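Local coordinates for protein HI1317 (Haemophilus influenzae, PDB 1JOV) that probably acts as a glucose-6-phosphate 1-epimerase, interconverting the alpha and beta anomers of D-glucose 6-phosphate, at residues Lys51-Leu55 with Phe209-Ile213; Ala147-Phe153 with Leu262-Ile266; Gly156-Val161 with Tyr241-Leu245; Gln160-Leu166 with Asn202-Ser208. All coordinates share one frame. Where two conformers were deposited one is given. Numbering follows the deposited sequence.

Contact 1: Lys51-Leu55 with Phe209-Ile213; sequences KQDVL and FNRTI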
loop_
_atom_site.group_PDB
_atom_site.type_symbol
_atom_site.label_atom_id
_atom_site.label_comp_id
_atom_site.label_asym_id
_atom_site.label_seq_id
_atom_site.Cartn_x
_atom_site.Cartn_y
_atom_site.Cartn_z
ATOM N N LYS A 51 16.588 2.007 9.104
ATOM C CA LYS A 51 16.884 3.379 9.534
ATOM C C LYS A 51 15.783 4.333 9.129
ATOM O O LYS A 51 15.594 5.399 9.723
ATOM C CB LYS A 51 18.225 3.858 8.954
ATOM C CG LYS A 51 19.430 3.105 9.510
ATOM C CD LYS A 51 20.651 3.310 8.621
ATOM C CE LYS A 51 21.740 2.278 8.918
ATOM N NZ LYS A 51 22.934 2.473 8.056
ATOM N N GLN A 52 15.041 3.953 8.093
ATOM C CA GLN A 52 13.974 4.799 7.629
ATOM C C GLN A 52 12.700 3.955 7.549
ATOM O O GLN A 52 12.754 2.764 7.268
ATOM C CB GLN A 52 14.340 5.377 6.248
ATOM C CG GLN A 52 15.587 6.343 6.202
ATOM C CD GLN A 52 16.895 5.600 5.989
ATOM O OE1 GLN A 52 16.872 4.435 5.684
ATOM N NE2 GLN A 52 18.036 6.292 6.132
ATOM N N ASP A 53 11.571 4.602 7.683
ATOM C CA ASP A 53 10.329 3.914 7.456
ATOM C C ASP A 53 10.354 3.277 6.041
ATOM O O ASP A 53 10.886 3.875 5.104
ATOM C CB ASP A 53 9.151 4.910 7.562
ATOM C CG ASP A 53 7.748 4.340 7.798
ATOM O OD1 ASP A 53 7.475 3.236 7.285
ATOM O OD2 ASP A 53 6.942 4.996 8.500
ATOM N N VAL A 54 9.780 2.094 5.879
ATOM C CA VAL A 54 9.662 1.476 4.559
ATOM C C VAL A 54 8.601 2.134 3.705
ATOM O O VAL A 54 8.711 2.144 2.438
ATOM C CB VAL A 54 9.406 -0.036 4.652
ATOM C CG1 VAL A 54 9.148 -0.611 3.297
ATOM C CG2 VAL A 54 10.625 -0.714 5.255
ATOM N N LEU A 55 7.539 2.678 4.348
ATOM C CA LEU A 55 6.458 3.263 3.586
ATOM C C LEU A 55 6.463 4.805 3.635
ATOM O O LEU A 55 6.923 5.414 4.637
ATOM C CB LEU A 55 5.146 2.781 4.180
ATOM C CG LEU A 55 4.974 1.265 4.055
ATOM C CD1 LEU A 55 3.707 0.896 4.775
ATOM C CD2 LEU A 55 4.843 0.833 2.602
ATOM N N PHE A 209 19.043 6.037 0.258
ATOM C CA PHE A 209 19.010 5.491 1.607
ATOM C C PHE A 209 19.910 4.247 1.670
ATOM O O PHE A 209 20.091 3.615 2.720
ATOM C CB PHE A 209 17.579 4.999 1.934
ATOM C CG PHE A 209 16.623 6.087 2.353
ATOM C CD1 PHE A 209 17.088 7.299 2.774
ATOM C CD2 PHE A 209 15.245 5.848 2.395
ATOM C CE1 PHE A 209 16.250 8.297 3.153
ATOM C CE2 PHE A 209 14.376 6.861 2.798
ATOM C CZ PHE A 209 14.849 8.073 3.195
ATOM N N ASN A 210 20.450 3.882 0.522
ATOM C CA ASN A 210 21.326 2.714 0.441
ATOM C C ASN A 210 20.716 1.393 0.982
ATOM O O ASN A 210 21.259 0.787 1.906
ATOM C CB ASN A 210 22.706 3.060 1.101
ATOM C CG ASN A 210 23.389 4.273 0.438
ATOM O OD1 ASN A 210 23.794 4.206 -0.721
ATOM N ND2 ASN A 210 23.531 5.372 1.180
ATOM N N ARG A 211 19.616 0.941 0.404
ATOM C CA ARG A 211 18.947 -0.295 0.764
ATOM C C ARG A 211 18.191 -0.822 -0.438
ATOM O O ARG A 211 18.032 -0.119 -1.442
ATOM C CB ARG A 211 17.950 -0.084 1.880
ATOM C CG ARG A 211 16.732 0.771 1.529
ATOM C CD ARG A 211 16.039 1.368 2.774
ATOM N NE ARG A 211 14.754 2.032 2.505
ATOM C CZ ARG A 211 13.821 2.295 3.430
ATOM N NH1 ARG A 211 14.044 1.957 4.700
ATOM N NH2 ARG A 211 12.686 2.900 3.089
ATOM N N THR A 212 17.702 -2.059 -0.359
ATOM C CA THR A 212 16.849 -2.586 -1.385
ATOM C C THR A 212 15.535 -3.043 -0.775
ATOM O O THR A 212 15.569 -3.826 0.167
ATOM C CB THR A 212 17.485 -3.839 -1.947
ATOM O OG1 THR A 212 18.607 -3.410 -2.714
ATOM C CG2 THR A 212 16.613 -4.476 -3.021
ATOM N N ILE A 213 14.451 -2.577 -1.344
ATOM C CA ILE A 213 13.137 -3.033 -0.917
ATOM C C ILE A 213 12.768 -4.184 -1.825
ATOM O O ILE A 213 12.498 -3.979 -3.019
ATOM C CB ILE A 213 12.108 -1.889 -0.998
ATOM C CG1 ILE A 213 12.469 -0.727 -0.080
ATOM C CG2 ILE A 213 10.710 -2.397 -0.683
ATOM C CD1 ILE A 213 11.388 0.321 0.047
HETATM O O HOH W 1 16.572 1.360 6.214
#
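K51 enters this contact through its backbone alone: its N donates to water 1 at 3.0 Å from the water oxygen, while its side chain stays 5.9 Å or more from 209-213. The same water donates to OE1 of Q52 (3.1 Å) and accepts from NH1 of R211 (3.0 Å), so it bridges the two segments. Q52 loses 81 Å² to 209-213. Its CG stands 3.5 Å from the centroid of the F209 ring and 10° off the ring normal, a CH-pi contact over the ring face, and its carbonyl O accepts from R211 NH1 at 3.0 Å (153°). The next carbonyl, D53 O, takes R211 NH2 at 2.9 Å (166°). Both oxygens lie near the guanidinium plane, so one arginine reads two successive peptides of a loop that has no regular secondary structure. R211 starts strand 211-218 of the eight-stranded antiparallel sheet in this beta-sandwich of the galactose mutarotase type, and N210 and R211 together face D206 in a G1 beta bulge. R211 NH2 also bonds N154 O. The CA-to-CB bond of D53 points away from 209-213, and its carboxylate is used on its own side: OD1 accepts from L55 N at 3.0 Å, an Asx turn, and from W45 N, and OD2 bonds S44 OG. V54 ends the direct contact, with its CA 3.7 Å from R211 NH2 and its CG1 4.1 Å from I213 CD1, beside I266 and L268.

Contact 2: Ala147-Phe153 with Leu262-Ile266; sequences AALHTYF and LSVEI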
loop_
_atom_site.group_PDB
_atom_site.type_symbol
_atom_site.label_atom_id
_atom_site.label_comp_id
_atom_site.label_asym_id
_atom_site.label_seq_id
_atom_site.Cartn_x
_atom_site.Cartn_y
_atom_site.Cartn_z
ATOM N N ALA A 147 -8.838 -5.129 -7.729
ATOM C CA ALA A 147 -8.291 -4.656 -6.473
ATOM C C ALA A 147 -6.850 -4.316 -6.688
ATOM O O ALA A 147 -6.166 -4.780 -7.652
ATOM C CB ALA A 147 -8.433 -5.723 -5.441
ATOM N N ALA A 148 -6.288 -3.523 -5.807
ATOM C CA ALA A 148 -4.881 -3.184 -5.892
ATOM C C ALA A 148 -4.431 -2.738 -4.526
ATOM O O ALA A 148 -5.162 -2.070 -3.800
ATOM C CB ALA A 148 -4.617 -2.089 -6.918
ATOM N N LEU A 149 -3.211 -3.094 -4.181
ATOM C CA LEU A 149 -2.500 -2.690 -3.002
ATOM C C LEU A 149 -1.595 -1.598 -3.521
ATOM O O LEU A 149 -0.555 -1.881 -4.101
ATOM C CB LEU A 149 -1.752 -3.823 -2.324
ATOM C CG LEU A 149 -2.520 -5.142 -2.284
ATOM C CD1 LEU A 149 -1.593 -6.289 -1.884
ATOM C CD2 LEU A 149 -3.695 -5.051 -1.335
ATOM N N HIS A 150 -1.971 -0.376 -3.324
ATOM C CA HIS A 150 -1.286 0.752 -3.941
ATOM C C HIS A 150 -0.108 1.305 -3.132
ATOM O O HIS A 150 -0.091 2.461 -2.689
ATOM C CB HIS A 150 -2.381 1.745 -4.162
ATOM C CG HIS A 150 -2.086 2.959 -5.039
ATOM N ND1 HIS A 150 -1.071 3.835 -4.801
ATOM C CD2 HIS A 150 -2.741 3.401 -6.142
ATOM C CE1 HIS A 150 -1.140 4.817 -5.685
ATOM N NE2 HIS A 150 -2.136 4.565 -6.488
ATOM N N THR A 151 0.842 0.425 -2.965
ATOM C CA THR A 151 1.936 0.689 -2.004
ATOM C C THR A 151 2.840 1.890 -2.376
ATOM O O THR A 151 3.392 1.954 -3.469
ATOM C CB THR A 151 2.814 -0.585 -1.866
ATOM O OG1 THR A 151 1.947 -1.731 -1.678
ATOM C CG2 THR A 151 3.840 -0.469 -0.597
ATOM N N TYR A 152 2.942 2.781 -1.389
ATOM C CA TYR A 152 3.860 3.939 -1.521
ATOM C C TYR A 152 5.091 3.648 -0.740
ATOM O O TYR A 152 5.106 3.597 0.531
ATOM C CB TYR A 152 3.263 5.283 -0.988
ATOM C CG TYR A 152 2.091 5.844 -1.649
ATOM C CD1 TYR A 152 0.812 5.280 -1.540
ATOM C CD2 TYR A 152 2.195 7.074 -2.278
ATOM C CE1 TYR A 152 -0.317 5.887 -2.182
ATOM C CE2 TYR A 152 1.115 7.659 -2.900
ATOM C CZ TYR A 152 -0.137 7.110 -2.834
ATOM O OH TYR A 152 -1.209 7.744 -3.431
ATOM N N PHE A 153 6.184 3.456 -1.511
ATOM C CA PHE A 153 7.467 3.135 -0.850
ATOM C C PHE A 153 8.271 4.416 -0.599
ATOM O O PHE A 153 8.182 5.377 -1.363
ATOM C CB PHE A 153 8.310 2.191 -1.680
ATOM C CG PHE A 153 7.689 0.882 -1.848
ATOM C CD1 PHE A 153 7.772 -0.050 -0.844
ATOM C CD2 PHE A 153 6.990 0.607 -2.997
ATOM C CE1 PHE A 153 7.118 -1.319 -1.000
ATOM C CE2 PHE A 153 6.360 -0.548 -3.156
ATOM C CZ PHE A 153 6.454 -1.585 -2.181
ATOM N N LEU A 262 -5.148 -11.427 -2.988
ATOM C CA LEU A 262 -3.957 -10.995 -3.636
ATOM C C LEU A 262 -3.114 -10.444 -2.499
ATOM O O LEU A 262 -3.638 -9.876 -1.541
ATOM C CB LEU A 262 -4.231 -10.029 -4.784
ATOM C CG LEU A 262 -4.380 -8.529 -4.464
ATOM C CD1 LEU A 262 -4.289 -7.700 -5.734
ATOM C CD2 LEU A 262 -5.706 -8.259 -3.752
ATOM N N SER A 263 -1.796 -10.625 -2.582
ATOM C CA SER A 263 -0.991 -10.124 -1.513
ATOM C C SER A 263 0.386 -9.728 -1.946
ATOM O O SER A 263 0.783 -9.973 -3.086
ATOM C CB SER A 263 -0.860 -11.180 -0.425
ATOM O OG SER A 263 -0.145 -12.312 -0.890
ATOM N N VAL A 264 1.118 -9.125 -1.012
ATOM C CA VAL A 264 2.511 -8.725 -1.224
ATOM C C VAL A 264 3.289 -8.935 0.063
ATOM O O VAL A 264 2.803 -8.708 1.182
ATOM C CB VAL A 264 2.642 -7.264 -1.716
ATOM C CG1 VAL A 264 2.159 -6.297 -0.653
ATOM C CG2 VAL A 264 4.082 -6.961 -2.132
ATOM N N GLU A 265 4.476 -9.375 -0.148
ATOM C CA GLU A 265 5.418 -9.548 0.945
ATOM C C GLU A 265 6.574 -8.563 0.711
ATOM O O GLU A 265 7.268 -8.610 -0.307
ATOM C CB GLU A 265 5.989 -11.004 0.980
ATOM C CG GLU A 265 6.936 -11.256 2.126
ATOM C CD GLU A 265 7.655 -12.641 2.055
ATOM O OE1 GLU A 265 7.044 -13.638 2.502
ATOM O OE2 GLU A 265 8.820 -12.692 1.571
ATOM N N ILE A 266 6.734 -7.630 1.640
ATOM C CA ILE A 266 7.752 -6.559 1.644
ATOM C C ILE A 266 8.916 -6.847 2.605
ATOM O O ILE A 266 8.706 -7.270 3.749
ATOM C CB ILE A 266 7.084 -5.204 2.020
ATOM C CG1 ILE A 266 5.683 -5.103 1.404
ATOM C CG2 ILE A 266 7.956 -4.046 1.559
ATOM C CD1 ILE A 266 5.127 -3.699 1.386
#
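No hydrogen bond joins these two segments; 329 Å² is buried between them by side-chain packing, and all eight touching residues are buried. The short segments 147-149 and 262-266 run nearly parallel (11°) with axes 7.9 Å apart at closest, too far for backbone pairing. Aliphatic contacts dominate. L149 CD1 reaches V264 CG1 at 3.9 Å and S263 CA at 3.9 Å, and lies 4.4 Å from L262 CG, so this one methyl sits across three successive residues of the strand. A147 CB meets L262 CD2 at 4.1 Å, and T151 CG2 meets I266 CD1 at 4.0 Å. The single aromatic contact is F153 CE1 to I266 CG2, 3.8 Å, with the methyl near the plane of the ring, at its edge. The hydroxyl of S263 takes no part: its CB points away and its OG bonds H134. The chain turns at H150, the centre of an inverse gamma turn, whose side chain is 9.8 Å from 262-266 and instead touches E248. Two sheets thus stack face to face, strand 145-154 from one and 261-268 from the other, as in the beta-sandwich of the galactose mutarotase type, with the predicted catalytic H150 on the strand's far side from this core.

Contact 3: Gly156-Val161 with Tyr241-Leu245; sequences GDINQV and YQKML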
loop_
_atom_site.group_PDB
_atom_site.type_symbol
_atom_site.label_atom_id
_atom_site.label_comp_id
_atom_site.label_asym_id
_atom_site.label_seq_id
_atom_site.Cartn_x
_atom_site.Cartn_y
_atom_site.Cartn_z
ATOM N N GLY A 156 15.057 7.650 -0.584
ATOM C CA GLY A 156 15.873 8.859 -0.362
ATOM C C GLY A 156 15.776 9.947 -1.412
ATOM O O GLY A 156 15.626 11.146 -1.085
ATOM N N ASP A 157 15.735 9.526 -2.687
ATOM C CA ASP A 157 15.637 10.483 -3.795
ATOM C C ASP A 157 15.185 9.745 -5.016
ATOM O O ASP A 157 15.819 8.741 -5.392
ATOM C CB ASP A 157 17.011 11.103 -4.105
ATOM C CG ASP A 157 16.905 12.484 -4.823
ATOM O OD1 ASP A 157 15.864 12.798 -5.463
ATOM O OD2 ASP A 157 17.816 13.341 -4.792
ATOM N N ILE A 158 14.075 10.209 -5.611
ATOM C CA ILE A 158 13.573 9.566 -6.822
ATOM C C ILE A 158 14.673 9.481 -7.905
ATOM O O ILE A 158 14.637 8.563 -8.684
ATOM C CB ILE A 158 12.313 10.246 -7.386
ATOM C CG1 ILE A 158 11.703 9.371 -8.482
ATOM C CG2 ILE A 158 12.633 11.652 -7.899
ATOM C CD1 ILE A 158 11.440 7.928 -8.053
ATOM N N ASN A 159 15.695 10.318 -7.857
ATOM C CA ASN A 159 16.748 10.220 -8.873
ATOM C C ASN A 159 17.783 9.131 -8.694
ATOM O O ASN A 159 18.547 8.830 -9.620
ATOM C CB ASN A 159 17.427 11.560 -9.038
ATOM C CG ASN A 159 16.464 12.586 -9.405
ATOM O OD1 ASN A 159 15.643 12.357 -10.292
ATOM N ND2 ASN A 159 16.493 13.727 -8.720
ATOM N N GLN A 160 17.764 8.501 -7.527
ATOM C CA GLN A 160 18.726 7.534 -7.172
ATOM C C GLN A 160 18.060 6.179 -6.996
ATOM O O GLN A 160 18.622 5.356 -6.317
ATOM C CB GLN A 160 19.472 7.966 -5.888
ATOM C CG GLN A 160 20.393 9.192 -6.044
ATOM C CD GLN A 160 21.128 9.595 -4.760
ATOM O OE1 GLN A 160 22.247 9.158 -4.518
ATOM N NE2 GLN A 160 20.505 10.450 -3.955
ATOM N N VAL A 161 16.901 5.900 -7.657
ATOM C CA VAL A 161 16.268 4.590 -7.496
ATOM C C VAL A 161 16.286 3.743 -8.799
ATOM O O VAL A 161 16.127 4.281 -9.894
ATOM C CB VAL A 161 14.808 4.769 -7.022
ATOM C CG1 VAL A 161 14.047 3.469 -7.186
ATOM C CG2 VAL A 161 14.766 5.241 -5.585
ATOM N N TYR A 241 6.994 14.053 -4.538
ATOM C CA TYR A 241 7.354 12.963 -5.448
ATOM C C TYR A 241 8.793 12.497 -5.288
ATOM O O TYR A 241 9.124 11.385 -5.705
ATOM C CB TYR A 241 7.180 13.352 -6.948
ATOM C CG TYR A 241 8.343 14.213 -7.489
ATOM C CD1 TYR A 241 8.356 15.591 -7.303
ATOM C CD2 TYR A 241 9.400 13.682 -8.193
ATOM C CE1 TYR A 241 9.364 16.410 -7.793
ATOM C CE2 TYR A 241 10.422 14.487 -8.699
ATOM C CZ TYR A 241 10.395 15.855 -8.492
ATOM O OH TYR A 241 11.404 16.662 -8.989
ATOM N N GLN A 242 9.649 13.326 -4.693
ATOM C CA GLN A 242 11.053 12.983 -4.640
ATOM C C GLN A 242 11.365 11.902 -3.663
ATOM O O GLN A 242 12.431 11.274 -3.744
ATOM C CB GLN A 242 11.864 14.231 -4.204
ATOM C CG GLN A 242 11.727 15.376 -5.147
ATOM C CD GLN A 242 12.739 16.462 -4.860
ATOM O OE1 GLN A 242 13.682 16.648 -5.624
ATOM N NE2 GLN A 242 12.534 17.202 -3.768
ATOM N N LYS A 243 10.428 11.636 -2.740
ATOM C CA LYS A 243 10.733 10.708 -1.655
ATOM C C LYS A 243 9.831 9.479 -1.695
ATOM O O LYS A 243 9.828 8.682 -0.739
ATOM C CB LYS A 243 10.606 11.413 -0.279
ATOM C CG LYS A 243 11.556 12.614 -0.071
ATOM C CD LYS A 243 12.956 12.264 0.362
ATOM C CE LYS A 243 13.667 13.547 0.804
ATOM N NZ LYS A 243 13.479 14.710 -0.148
ATOM N N MET A 244 9.151 9.268 -2.812
ATOM C CA MET A 244 8.185 8.148 -2.897
ATOM C C MET A 244 8.234 7.508 -4.288
ATOM O O MET A 244 8.741 8.069 -5.271
ATOM C CB MET A 244 6.779 8.628 -2.615
ATOM C CG MET A 244 6.320 9.730 -3.503
ATOM S SD MET A 244 5.727 9.242 -5.089
ATOM C CE MET A 244 4.125 8.961 -4.577
ATOM N N LEU A 245 7.781 6.270 -4.327
ATOM C CA LEU A 245 7.533 5.579 -5.564
ATOM C C LEU A 245 6.478 4.499 -5.262
ATOM O O LEU A 245 6.629 3.717 -4.314
ATOM C CB LEU A 245 8.787 4.938 -6.086
ATOM C CG LEU A 245 8.706 4.116 -7.365
ATOM C CD1 LEU A 245 8.112 5.038 -8.438
ATOM C CD2 LEU A 245 10.099 3.595 -7.772
#
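Neither segment pairs with the other as a strand. A 3-10 turn at 158-159 comes up against the 3-10 residues 241-242, with CA of I158 and CA of Q242 4.8 Å apart. One backbone hydrogen bond joins them, I158 N to Q242 O at 2.7 Å, bent to 135°; the same oxygen lies 3.3 Å from D157 CA in a CA-H...O contact. Within the first turn, Q160 N donates to D157 O at 2.9 Å. I158, with 95 Å² covered, is the main side chain here. Its CG2 lies 3.7 Å from Y241 CE2, and its CD1 lies 3.9 Å from M244 O and 4.4 Å from L245 CD1. V161 adds CG1 to L245 CD2 at 4.0 Å. At the exposed margin K243 lays its aliphatic chain by the loop, CD being 3.2 Å from G156 O, while the amide of Q242 turns to T239. The contact therefore ties the loop after strand 145-154 to the start of its sheet neighbour, strand 244-251, which carries the predicted active-site E248 further on. With one bent hydrogen bond and no salt bridge between the segments, the rest is van der Waals: I158 between Y241 and L245, and G156 against Q242 and K243.

Contact 4: Gln160-Leu166 with Asn202-Ser208; sequences QVEVQGL and NQILDKS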
loop_
_atom_site.group_PDB
_atom_site.type_symbol
_atom_site.label_atom_id
_atom_site.label_comp_id
_atom_site.label_asym_id
_atom_site.label_seq_id
_atom_site.Cartn_x
_atom_site.Cartn_y
_atom_site.Cartn_z
ATOM N N GLN A 160 17.764 8.501 -7.527
ATOM C CA GLN A 160 18.726 7.534 -7.172
ATOM C C GLN A 160 18.060 6.179 -6.996
ATOM O O GLN A 160 18.622 5.356 -6.317
ATOM C CB GLN A 160 19.472 7.966 -5.888
ATOM C CG GLN A 160 20.393 9.192 -6.044
ATOM C CD GLN A 160 21.128 9.595 -4.760
ATOM O OE1 GLN A 160 22.247 9.158 -4.518
ATOM N NE2 GLN A 160 20.505 10.450 -3.955
ATOM N N VAL A 161 16.901 5.900 -7.657
ATOM C CA VAL A 161 16.268 4.590 -7.496
ATOM C C VAL A 161 16.286 3.743 -8.799
ATOM O O VAL A 161 16.127 4.281 -9.894
ATOM C CB VAL A 161 14.808 4.769 -7.022
ATOM C CG1 VAL A 161 14.047 3.469 -7.186
ATOM C CG2 VAL A 161 14.766 5.241 -5.585
ATOM N N GLU A 162 16.467 2.400 -8.680
ATOM C CA GLU A 162 16.224 1.576 -9.861
ATOM C C GLU A 162 15.223 0.546 -9.453
ATOM O O GLU A 162 15.276 0.006 -8.352
ATOM C CB GLU A 162 17.455 0.867 -10.451
ATOM C CG GLU A 162 18.690 1.732 -10.653
ATOM C CD GLU A 162 19.931 0.883 -10.946
ATOM O OE1 GLU A 162 19.813 -0.198 -11.584
ATOM O OE2 GLU A 162 21.045 1.256 -10.520
ATOM N N VAL A 163 14.385 0.225 -10.428
ATOM C CA VAL A 163 13.337 -0.743 -10.290
ATOM C C VAL A 163 13.785 -1.975 -11.080
ATOM O O VAL A 163 13.920 -1.919 -12.298
ATOM C CB VAL A 163 12.044 -0.203 -10.839
ATOM C CG1 VAL A 163 10.978 -1.164 -10.408
ATOM C CG2 VAL A 163 11.674 1.187 -10.189
ATOM N N GLN A 164 14.058 -3.037 -10.363
ATOM C CA GLN A 164 14.508 -4.289 -10.935
ATOM C C GLN A 164 13.421 -5.339 -11.079
ATOM O O GLN A 164 12.548 -5.464 -10.204
ATOM C CB GLN A 164 15.586 -4.889 -10.049
ATOM C CG GLN A 164 16.649 -3.913 -9.530
ATOM C CD GLN A 164 17.674 -4.578 -8.612
ATOM O OE1 GLN A 164 18.871 -4.247 -8.660
ATOM N NE2 GLN A 164 17.215 -5.497 -7.765
ATOM N N GLY A 165 13.477 -6.112 -12.168
ATOM C CA GLY A 165 12.561 -7.231 -12.303
ATOM C C GLY A 165 11.261 -7.051 -13.050
ATOM O O GLY A 165 10.536 -8.022 -13.231
ATOM N N LEU A 166 10.959 -5.851 -13.544
ATOM C CA LEU A 166 9.761 -5.708 -14.361
ATOM C C LEU A 166 10.030 -6.015 -15.859
ATOM O O LEU A 166 11.176 -6.048 -16.291
ATOM C CB LEU A 166 9.160 -4.302 -14.139
ATOM C CG LEU A 166 8.502 -4.063 -12.756
ATOM C CD1 LEU A 166 8.145 -2.587 -12.580
ATOM C CD2 LEU A 166 7.264 -4.942 -12.598
ATOM N N ASN A 202 9.898 -8.362 -7.788
ATOM C CA ASN A 202 10.540 -7.174 -8.327
ATOM C C ASN A 202 11.111 -6.475 -7.121
ATOM O O ASN A 202 10.719 -6.767 -5.997
ATOM C CB ASN A 202 9.594 -6.296 -9.124
ATOM C CG ASN A 202 8.205 -6.304 -8.538
ATOM O OD1 ASN A 202 8.006 -5.941 -7.386
ATOM N ND2 ASN A 202 7.231 -6.716 -9.357
ATOM N N GLN A 203 12.032 -5.567 -7.351
ATOM C CA GLN A 203 12.654 -4.950 -6.180
ATOM C C GLN A 203 13.014 -3.514 -6.456
ATOM O O GLN A 203 13.056 -3.087 -7.604
ATOM C CB GLN A 203 13.762 -5.821 -5.561
ATOM C CG GLN A 203 14.852 -6.298 -6.437
ATOM C CD GLN A 203 14.474 -7.504 -7.277
ATOM O OE1 GLN A 203 13.792 -8.446 -6.818
ATOM N NE2 GLN A 203 14.914 -7.485 -8.518
ATOM N N ILE A 204 13.157 -2.706 -5.416
ATOM C CA ILE A 204 13.407 -1.325 -5.635
ATOM C C ILE A 204 14.723 -0.994 -4.992
ATOM O O ILE A 204 14.883 -1.067 -3.785
ATOM C CB ILE A 204 12.318 -0.532 -4.921
ATOM C CG1 ILE A 204 10.965 -0.685 -5.625
ATOM C CG2 ILE A 204 12.744 0.888 -4.841
ATOM C CD1 ILE A 204 9.738 0.077 -4.832
ATOM N N LEU A 205 15.674 -0.680 -5.842
ATOM C CA LEU A 205 16.998 -0.341 -5.404
ATOM C C LEU A 205 17.070 1.131 -5.097
ATOM O O LEU A 205 16.769 1.964 -5.959
ATOM C CB LEU A 205 18.015 -0.724 -6.471
ATOM C CG LEU A 205 19.491 -0.502 -6.160
ATOM C CD1 LEU A 205 19.814 -0.995 -4.762
ATOM C CD2 LEU A 205 20.357 -1.214 -7.189
ATOM N N ASP A 206 17.469 1.442 -3.873
ATOM C CA ASP A 206 17.605 2.812 -3.415
ATOM C C ASP A 206 19.071 3.054 -2.958
ATOM O O ASP A 206 19.567 2.414 -1.982
ATOM C CB ASP A 206 16.579 3.121 -2.302
ATOM C CG ASP A 206 16.571 4.555 -1.876
ATOM O OD1 ASP A 206 17.440 5.337 -2.313
ATOM O OD2 ASP A 206 15.696 5.018 -1.095
ATOM N N LYS A 207 19.746 3.932 -3.706
ATOM C CA LYS A 207 21.169 4.241 -3.537
ATOM C C LYS A 207 21.237 5.593 -2.780
ATOM O O LYS A 207 22.316 6.117 -2.512
ATOM C CB LYS A 207 21.823 4.399 -4.904
ATOM C CG LYS A 207 22.165 3.085 -5.595
ATOM C CD LYS A 207 22.548 3.323 -7.038
ATOM C CE LYS A 207 21.339 3.800 -7.838
ATOM N NZ LYS A 207 21.652 4.439 -9.156
ATOM N N SER A 208 20.092 6.194 -2.485
ATOM C CA SER A 208 20.103 7.341 -1.582
ATOM C C SER A 208 20.030 6.867 -0.099
ATOM O O SER A 208 20.868 7.224 0.730
ATOM C CB SER A 208 19.014 8.351 -1.939
ATOM O OG SER A 208 18.984 9.444 -1.042
HETATM O O HOH W 2 8.108 -8.516 -11.749
#
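Q160, Q164 and L205 lose most surface here, 96, 90 and 81 Å², and they sample the length of the pairing. Q160 stands at its beginning: its O accepts from K207 N at 3.2 Å (165°), and its CB lies 4.4 Å from K207 CB. Its NE2 comes 3.3 Å from S208 CB. L205 sits in the middle, in a hydrogen-bonded pair with E162: E162 N to L205 O is 2.8 Å and L205 N to E162 O 2.6 Å. On this same face E162 OE2 reaches K207 NZ at 3.5 Å, a salt bridge. These are the antiparallel strands 161-164 and 201-206, their short axes 4.6 Å apart at 164°; 161-164 is an edge strand of the eight-stranded sheet of the mutarotase-type beta-sandwich. The partly exposed face carries E162, Q164, Q203 and L205. The other is buried, with V161 CG1 on I204 CG2 at 3.7 Å and with V161 and V163 against L245 in the opposing sheet. Q164 makes the second hydrogen-bonded pair, with Q203: N to O is 2.9 Å in both directions. Beyond it G165 has phi +94°, where a CB would press on the preceding carbonyl and lie 3.1 Å from N202 CA. Water 2 lies 2.9 Å from G165 O and accepts from N202 ND2 (3.1 Å), while N202 OD1 bonds H217.

Contact 2 is the core, its centre about 5 Å from that of the chain and its touching residues all buried; contacts 1, 3 and 4, at about 15 to 17 Å, are partly buried. The chemistry follows: contact 2 is apolar and without hydrogen bonds across it, contact 4 is backbone pairing within one sheet, contact 1 fastens a loop through the R211 guanidinium and a water, and contact 3 joins two turns by one backbone hydrogen bond beside apolar packing of I158. Contacts 1, 2 and 4 share the eight-stranded sheet, where I213 O lies 2.8 Å from I204 N; contacts 2 and 3 meet in the other, with F153 N 2.9 Å from L245 O. Contacts 3 and 4 share Q160 and V161.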